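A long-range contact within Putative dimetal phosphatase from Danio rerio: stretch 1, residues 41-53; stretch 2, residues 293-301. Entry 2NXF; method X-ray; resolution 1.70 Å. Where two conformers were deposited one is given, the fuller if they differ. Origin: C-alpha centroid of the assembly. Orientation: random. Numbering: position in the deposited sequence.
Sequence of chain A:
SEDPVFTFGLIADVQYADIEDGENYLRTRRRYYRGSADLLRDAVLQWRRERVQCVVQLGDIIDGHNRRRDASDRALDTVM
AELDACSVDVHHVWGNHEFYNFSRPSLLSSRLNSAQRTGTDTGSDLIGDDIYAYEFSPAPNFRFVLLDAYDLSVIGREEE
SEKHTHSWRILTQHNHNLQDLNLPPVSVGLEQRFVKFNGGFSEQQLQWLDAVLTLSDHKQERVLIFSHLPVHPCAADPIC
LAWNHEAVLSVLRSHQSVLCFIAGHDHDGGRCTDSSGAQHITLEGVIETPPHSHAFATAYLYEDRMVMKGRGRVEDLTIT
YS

Stretch 1, residues 41-53: RDAVLQWRRERVQ
Stretch 2 (293-301) SHAFATAYL

Three direct hydrogen bonds join residues 41-53, mostly helix, to residues 293-301, mostly strand, with touching residues at least 246 positions apart in sequence. The shortest runs from Thr298 OG1 to Glu50 OE1, 2.6 Å, near the C-terminal end of the helical stretch. At the other end, His294 NE2 donates to Asp42 OD2 at 2.7 Å with an N-H...O angle of 150°. The same carboxylate oxygen, Asp42 OD2, also accepts from Gln46 NE2 at 2.8 Å, one helical turn on, so a single acceptor gathers a partner from each stretch. His294 ND1 is used as well: it accepts from Ala295 N at 3.1 Å, which ties the imidazole to the backbone NH of the following residue. Between these ends, Trp47 NE1 donates to Ala297 O, 3.1 Å and 150°, with the oxygen at the indole edge; this bond reads the strand's backbone rather than a side chain.

The frame is simple. Residues 41-49 are helical, with phi/psi near -60/-43, and residues 297-301 are extended; the axes approach to 9.4 Å and run nearly parallel, N-to-C directions 15° apart. CA atoms of Ala43 and Phe296 are 6.7 Å apart, those of Trp47 and Thr298 7.4 Å. Four residues along the helix thus match two along the strand, and Phe296 and Thr298 both direct CA-to-CB toward the helix while Ala297 between them points away. Arg51, at 54/48, has positive phi and closes the helix in a Schellman motif, with Val52 N bonded to Trp47 O at 3.2 Å and Arg51 N to Arg48 O at 3.0 Å.

Rotamers set the reach: Asp42 t, Gln46 m,t, Trp47 m (chi2 -32°), Glu50 m,t, Thr298 m, Tyr300 m, Phe296 p (chi2 102°), with His294 chi1 between wells at -138°.

Packing centres on Phe296, which has the largest covered area. Ala43 CB sits over its face in a CH-pi contact, 3.7 Å from the ring centroid and 13° off the normal. The edge of the Phe296 ring turns toward the face of the Trp47 five-membered ring in an offset edge-to-face pair, centroids 5.1 Å apart and planes at 85°, and Phe296 CD1 lies 3.6 Å from Trp47 CZ2. Gln46 CD meets Phe296 CZ edgewise at 3.4 Å.

Farther along, Val52 CG1 touches Thr298 CG2 at 4.0 Å. Tyr300 OH stands 3.7 Å from Glu50 OE2; one water donates to Glu50 O and another to Glu50 OE2, each at 2.7 Å, and both make weak 3.4 Å bonds with Tyr300 OH.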

ATOM      1  N   ARG A  41     -15.556   9.553  -2.332  0.50 23.36           N
ATOM      2  CA  ARG A  41     -16.641  10.234  -1.615  0.50 23.67           C
ATOM      3  C   ARG A  41     -17.700   9.240  -1.140  0.50 23.65           C
ATOM      4  O   ARG A  41     -18.174   9.317  -0.003  0.50 23.24           O
ATOM      5  CB  ARG A  41     -17.285  11.292  -2.517  0.50 23.49           C
ATOM      6  CG  ARG A  41     -18.392  12.138  -1.865  0.50 24.12           C
ATOM      7  CD  ARG A  41     -18.839  13.245  -2.819  0.50 25.14           C
ATOM      8  NE  ARG A  41     -17.693  13.794  -3.549  0.50 29.46           N
ATOM      9  CZ  ARG A  41     -17.523  13.726  -4.868  0.50 30.45           C
ATOM     10  NH1 ARG A  41     -18.443  13.158  -5.640  0.50 31.48           N
ATOM     11  NH2 ARG A  41     -16.427  14.240  -5.413  0.50 31.16           N
ATOM     12  N   ASP A  42     -18.059   8.302  -2.014  1.00 23.62           N
ATOM     13  CA  ASP A  42     -19.054   7.281  -1.665  1.00 23.84           C
ATOM     14  C   ASP A  42     -18.541   6.299  -0.598  1.00 24.04           C
ATOM     15  O   ASP A  42     -19.298   5.927   0.323  1.00 24.05           O
ATOM     16  CB  ASP A  42     -19.536   6.512  -2.885  1.00 24.84           C
ATOM     17  CG  ASP A  42     -20.570   5.466  -2.511  1.00 26.03           C
ATOM     18  OD1 ASP A  42     -21.751   5.835  -2.293  1.00 26.98           O
ATOM     19  OD2 ASP A  42     -20.168   4.292  -2.358  1.00 31.10           O
ATOM     20  N   ALA A  43     -17.269   5.898  -0.715  1.00 23.41           N
ATOM     21  CA  ALA A  43     -16.656   5.026   0.304  1.00 23.91           C
ATOM     22  C   ALA A  43     -16.739   5.710   1.680  1.00 23.98           C
ATOM     23  O   ALA A  43     -17.144   5.101   2.682  1.00 23.51           O
ATOM     24  CB  ALA A  43     -15.214   4.716  -0.049  1.00 24.50           C
ATOM     25  N   VAL A  44     -16.377   6.994   1.698  1.00 24.07           N
ATOM     26  CA  VAL A  44     -16.407   7.798   2.930  1.00 24.31           C
ATOM     27  C   VAL A  44     -17.806   7.869   3.521  1.00 23.99           C
ATOM     28  O   VAL A  44     -17.993   7.668   4.733  1.00 24.34           O
ATOM     29  CB  VAL A  44     -15.795   9.211   2.699  1.00 24.62           C
ATOM     30  CG1 VAL A  44     -16.140  10.183   3.867  1.00 23.84           C
ATOM     31  CG2 VAL A  44     -14.320   9.094   2.517  1.00 25.61           C
ATOM     32  N   LEU A  45     -18.805   8.117   2.672  1.00 23.59           N
ATOM     33  CA  LEU A  45     -20.202   8.078   3.110  1.00 24.35           C
ATOM     34  C   LEU A  45     -20.547   6.746   3.793  1.00 24.03           C
ATOM     35  O   LEU A  45     -21.151   6.732   4.875  1.00 23.44           O
ATOM     36  CB  LEU A  45     -21.119   8.328   1.910  1.00 24.39           C
ATOM     37  CG  LEU A  45     -22.616   8.421   2.131  1.00 26.74           C
ATOM     38  CD1 LEU A  45     -22.937   9.390   3.256  1.00 29.64           C
ATOM     39  CD2 LEU A  45     -23.285   8.882   0.827  1.00 26.06           C
ATOM     40  N   GLN A  46     -20.143   5.636   3.172  1.00 24.00           N
ATOM     41  CA  GLN A  46     -20.409   4.303   3.723  1.00 24.58           C
ATOM     42  C   GLN A  46     -19.670   4.064   5.050  1.00 23.97           C
ATOM     43  O   GLN A  46     -20.275   3.579   6.011  1.00 23.84           O
ATOM     44  CB  GLN A  46     -20.124   3.199   2.693  1.00 24.58           C
ATOM     45  CG  GLN A  46     -21.020   3.314   1.447  1.00 25.91           C
ATOM     46  CD  GLN A  46     -21.084   2.030   0.611  1.00 27.99           C
ATOM     47  OE1 GLN A  46     -21.218   0.917   1.151  1.00 29.97           O
ATOM     48  NE2 GLN A  46     -21.014   2.183  -0.716  1.00 29.84           N
ATOM     49  N   TRP A  47     -18.404   4.467   5.122  1.00 23.13           N
ATOM     50  CA  TRP A  47     -17.604   4.304   6.348  1.00 23.17           C
ATOM     51  C   TRP A  47     -18.171   5.127   7.494  1.00 24.03           C
ATOM     52  O   TRP A  47     -18.107   4.712   8.652  1.00 24.36           O
ATOM     53  CB  TRP A  47     -16.158   4.715   6.108  1.00 23.32           C
ATOM     54  CG  TRP A  47     -15.397   3.778   5.215  1.00 22.46           C
ATOM     55  CD1 TRP A  47     -15.567   2.427   5.091  1.00 22.80           C
ATOM     56  CD2 TRP A  47     -14.317   4.135   4.342  1.00 22.56           C
ATOM     57  NE1 TRP A  47     -14.654   1.919   4.177  1.00 22.80           N
ATOM     58  CE2 TRP A  47     -13.878   2.953   3.711  1.00 22.22           C
ATOM     59  CE3 TRP A  47     -13.691   5.354   4.014  1.00 22.74           C
ATOM     60  CZ2 TRP A  47     -12.820   2.948   2.784  1.00 23.46           C
ATOM     61  CZ3 TRP A  47     -12.624   5.342   3.086  1.00 23.50           C
ATOM     62  CH2 TRP A  47     -12.218   4.149   2.486  1.00 23.16           C
ATOM     63  N   ARG A  48     -18.731   6.291   7.172  1.00 24.05           N
ATOM     64  CA  ARG A  48     -19.388   7.120   8.182  1.00 25.18           C
ATOM     65  C   ARG A  48     -20.592   6.400   8.777  1.00 24.93           C
ATOM     66  O   ARG A  48     -20.758   6.367   9.999  1.00 24.89           O
ATOM     67  CB  ARG A  48     -19.812   8.472   7.596  1.00 25.32           C
ATOM     68  CG  ARG A  48     -18.649   9.431   7.375  1.00 26.62           C
ATOM     69  CD  ARG A  48     -19.107  10.750   6.729  1.00 27.81           C
ATOM     70  NE  ARG A  48     -20.138  11.453   7.493  1.00 33.80           N
ATOM     71  CZ  ARG A  48     -19.936  12.104   8.640  1.00 37.79           C
ATOM     72  NH1 ARG A  48     -18.728  12.155   9.197  1.00 40.07           N
ATOM     73  NH2 ARG A  48     -20.951  12.714   9.236  1.00 38.85           N
ATOM     74  N   ARG A  49     -21.421   5.805   7.920  1.00 24.88           N
ATOM     75  CA  ARG A  49     -22.610   5.062   8.384  1.00 24.73           C
ATOM     76  C   ARG A  49     -22.226   3.893   9.289  1.00 24.36           C
ATOM     77  O   ARG A  49     -22.913   3.572  10.275  1.00 23.04           O
ATOM     78  CB  ARG A  49     -23.399   4.518   7.191  1.00 25.92           C
ATOM     79  CG  ARG A  49     -24.285   5.517   6.476  1.00 27.61           C
ATOM     80  CD  ARG A  49     -25.176   4.766   5.483  1.00 31.62           C
ATOM     81  NE  ARG A  49     -25.731   5.657   4.466  1.00 36.76           N
ATOM     82  CZ  ARG A  49     -25.256   5.789   3.228  1.00 38.68           C
ATOM     83  NH1 ARG A  49     -24.217   5.072   2.813  1.00 40.24           N
ATOM     84  NH2 ARG A  49     -25.837   6.638   2.391  1.00 41.23           N
ATOM     85  N   GLU A  50     -21.110   3.269   8.936  1.00 23.58           N
ATOM     86  CA  GLU A  50     -20.566   2.115   9.646  1.00 24.41           C
ATOM     87  C   GLU A  50     -19.920   2.499  10.987  1.00 24.19           C
ATOM     88  O   GLU A  50     -19.574   1.617  11.774  1.00 23.27           O
ATOM     89  CB  GLU A  50     -19.526   1.409   8.738  1.00 24.08           C
ATOM     90  CG  GLU A  50     -20.231   0.601   7.635  1.00 25.43           C
ATOM     91  CD  GLU A  50     -19.304   0.052   6.556  1.00 27.93           C
ATOM     92  OE1 GLU A  50     -18.177   0.531   6.408  1.00 25.72           O
ATOM     93  OE2 GLU A  50     -19.762  -0.834   5.801  1.00 32.71           O
ATOM     94  N   ARG A  51     -19.728   3.806  11.214  1.00 24.56           N
ATOM     95  CA  ARG A  51     -18.988   4.309  12.404  1.00 23.36           C
ATOM     96  C   ARG A  51     -17.563   3.630  12.497  1.00 23.97           C
ATOM     97  O   ARG A  51     -17.149   3.143  13.558  1.00 22.63           O
ATOM     98  CB  ARG A  51     -19.848   4.181  13.699  1.00 24.73           C
ATOM     99  CG  ARG A  51     -21.233   4.861  13.579  1.00 23.03           C
ATOM    100  CD  ARG A  51     -21.943   4.976  14.927  1.00 27.32           C
ATOM    101  NE  ARG A  51     -23.192   5.731  14.810  1.00 28.97           N
ATOM    102  CZ  ARG A  51     -23.884   6.193  15.847  1.00 31.97           C
ATOM    103  NH1 ARG A  51     -25.008   6.865  15.633  1.00 30.69           N
ATOM    104  NH2 ARG A  51     -23.463   5.973  17.097  1.00 32.21           N
ATOM    105  N   VAL A  52     -16.825   3.611  11.378  1.00 23.06           N
ATOM    106  CA  VAL A  52     -15.455   2.991  11.376  1.00 23.56           C
ATOM    107  C   VAL A  52     -14.530   3.756  12.336  1.00 23.53           C
ATOM    108  O   VAL A  52     -14.700   4.962  12.525  1.00 23.25           O
ATOM    109  CB  VAL A  52     -14.766   2.878   9.975  1.00 24.08           C
ATOM    110  CG1 VAL A  52     -15.672   2.148   8.970  1.00 24.63           C
ATOM    111  CG2 VAL A  52     -14.348   4.256   9.446  1.00 24.61           C
ATOM    112  N   GLN A  53     -13.555   3.062  12.918  0.50 23.33           N
ATOM    113  CA  GLN A  53     -12.678   3.682  13.906  0.50 23.29           C
ATOM    114  C   GLN A  53     -11.441   4.329  13.288  0.50 23.18           C
ATOM    115  O   GLN A  53     -10.801   5.173  13.920  0.50 23.55           O
ATOM    116  CB  GLN A  53     -12.308   2.676  14.990  0.50 23.30           C
ATOM    117  CG  GLN A  53     -13.473   2.376  15.926  0.50 24.76           C
ATOM    118  CD  GLN A  53     -13.343   1.047  16.624  0.50 26.73           C
ATOM    119  OE1 GLN A  53     -13.673   0.003  16.061  0.50 26.51           O
ATOM    120  NE2 GLN A  53     -12.883   1.075  17.872  0.50 28.29           N
ATOM    121  N   SER A 293     -19.067   0.714 -11.160  1.00 24.34           N
ATOM    122  CA  SER A 293     -18.518  -0.319 -10.290  1.00 24.42           C
ATOM    123  C   SER A 293     -18.035   0.327  -8.968  1.00 24.99           C
ATOM    124  O   SER A 293     -18.459   1.443  -8.620  1.00 24.87           O
ATOM    125  CB  SER A 293     -17.406  -1.067 -11.066  1.00 25.31           C
ATOM    126  OG  SER A 293     -16.835  -2.100 -10.281  1.00 25.12           O
ATOM    127  N   HIS A 294     -17.187  -0.365  -8.208  1.00 23.58           N
ATOM    128  CA  HIS A 294     -16.607   0.209  -6.990  1.00 23.94           C
ATOM    129  C   HIS A 294     -15.395  -0.603  -6.624  1.00 24.01           C
ATOM    130  O   HIS A 294     -15.161  -1.656  -7.212  1.00 24.42           O
ATOM    131  CB  HIS A 294     -17.590   0.148  -5.810  1.00 24.47           C
ATOM    132  CG  HIS A 294     -17.618   1.395  -4.975  1.00 25.16           C
ATOM    133  ND1 HIS A 294     -16.487   2.119  -4.664  1.00 27.04           N
ATOM    134  CD2 HIS A 294     -18.656   2.046  -4.390  1.00 28.39           C
ATOM    135  CE1 HIS A 294     -16.823   3.160  -3.921  1.00 27.35           C
ATOM    136  NE2 HIS A 294     -18.130   3.133  -3.737  1.00 28.66           N
ATOM    137  N   ALA A 295     -14.615  -0.091  -5.676  1.00 23.24           N
ATOM    138  CA  ALA A 295     -13.498  -0.852  -5.081  1.00 24.30           C
ATOM    139  C   ALA A 295     -13.080  -0.272  -3.752  1.00 24.08           C
ATOM    140  O   ALA A 295     -12.258   0.643  -3.690  1.00 24.28           O
ATOM    141  CB  ALA A 295     -12.284  -0.886  -6.032  1.00 24.05           C
ATOM    142  N   PHE A 296     -13.664  -0.786  -2.679  1.00 24.29           N
ATOM    143  CA  PHE A 296     -13.173  -0.473  -1.357  1.00 23.48           C
ATOM    144  C   PHE A 296     -13.706  -1.542  -0.419  1.00 23.98           C
ATOM    145  O   PHE A 296     -14.456  -2.432  -0.834  1.00 23.99           O
ATOM    146  CB  PHE A 296     -13.585   0.949  -0.895  1.00 24.06           C
ATOM    147  CG  PHE A 296     -15.024   1.062  -0.434  1.00 22.52           C
ATOM    148  CD1 PHE A 296     -15.345   1.098   0.931  1.00 25.74           C
ATOM    149  CD2 PHE A 296     -16.057   1.157  -1.360  1.00 24.64           C
ATOM    150  CE1 PHE A 296     -16.690   1.206   1.361  1.00 25.14           C
ATOM    151  CE2 PHE A 296     -17.408   1.284  -0.940  1.00 24.91           C
ATOM    152  CZ  PHE A 296     -17.719   1.299   0.418  1.00 25.92           C
ATOM    153  N   ALA A 297     -13.292  -1.480   0.837  1.00 23.42           N
ATOM    154  CA  ALA A 297     -13.787  -2.455   1.796  1.00 23.48           C
ATOM    155  C   ALA A 297     -13.895  -1.857   3.195  1.00 24.23           C
ATOM    156  O   ALA A 297     -13.360  -0.760   3.468  1.00 24.77           O
ATOM    157  CB  ALA A 297     -12.855  -3.671   1.808  1.00 24.10           C
ATOM    158  N   THR A 298     -14.525  -2.614   4.075  1.00 24.24           N
ATOM    159  CA  THR A 298     -14.488  -2.362   5.507  1.00 24.44           C
ATOM    160  C   THR A 298     -14.094  -3.674   6.168  1.00 24.87           C
ATOM    161  O   THR A 298     -14.650  -4.726   5.839  1.00 25.71           O
ATOM    162  CB  THR A 298     -15.853  -1.906   6.038  1.00 25.47           C
ATOM    163  OG1 THR A 298     -16.289  -0.768   5.277  1.00 26.14           O
ATOM    164  CG2 THR A 298     -15.754  -1.527   7.521  1.00 24.79           C
ATOM    165  N   ALA A 299     -13.151  -3.603   7.099  1.00 24.68           N
ATOM    166  CA  ALA A 299     -12.693  -4.794   7.789  1.00 24.16           C
ATOM    167  C   ALA A 299     -13.153  -4.762   9.230  1.00 24.58           C
ATOM    168  O   ALA A 299     -13.128  -3.712   9.886  1.00 23.95           O
ATOM    169  CB  ALA A 299     -11.174  -4.918   7.712  1.00 24.70           C
ATOM    170  N   TYR A 300     -13.575  -5.930   9.698  1.00 24.39           N
ATOM    171  CA  TYR A 300     -14.055  -6.116  11.053  1.00 24.81           C
ATOM    172  C   TYR A 300     -13.166  -7.151  11.743  1.00 25.07           C
ATOM    173  O   TYR A 300     -13.095  -8.293  11.306  1.00 25.09           O
ATOM    174  CB  TYR A 300     -15.511  -6.605  11.021  1.00 26.23           C
ATOM    175  CG  TYR A 300     -16.476  -5.615  10.401  1.00 26.13           C
ATOM    176  CD1 TYR A 300     -17.229  -4.769  11.211  1.00 27.20           C
ATOM    177  CD2 TYR A 300     -16.632  -5.523   9.017  1.00 27.26           C
ATOM    178  CE1 TYR A 300     -18.115  -3.850  10.669  1.00 28.16           C
ATOM    179  CE2 TYR A 300     -17.531  -4.601   8.454  1.00 27.18           C
ATOM    180  CZ  TYR A 300     -18.259  -3.764   9.306  1.00 28.28           C
ATOM    181  OH  TYR A 300     -19.152  -2.847   8.794  1.00 30.74           O
ATOM    182  N   LEU A 301     -12.503  -6.739  12.825  1.00 24.22           N
ATOM    183  CA  LEU A 301     -11.680  -7.627  13.625  1.00 24.67           C
ATOM    184  C   LEU A 301     -12.502  -8.098  14.814  1.00 25.02           C
ATOM    185  O   LEU A 301     -12.903  -7.297  15.658  1.00 24.75           O
ATOM    186  CB  LEU A 301     -10.408  -6.910  14.102  1.00 24.29           C
ATOM    187  CG  LEU A 301      -9.439  -6.485  12.996  1.00 27.03           C
ATOM    188  CD1 LEU A 301      -8.368  -5.552  13.572  1.00 26.92           C
ATOM    189  CD2 LEU A 301      -8.801  -7.711  12.324  1.00 29.43           C
TER
HETATM  190  O   HOH W   1     -19.943  -1.010  11.531  1.00 29.09           O
HETATM  191  O   HOH W   2     -19.476  -3.510   5.511  1.00 37.83           O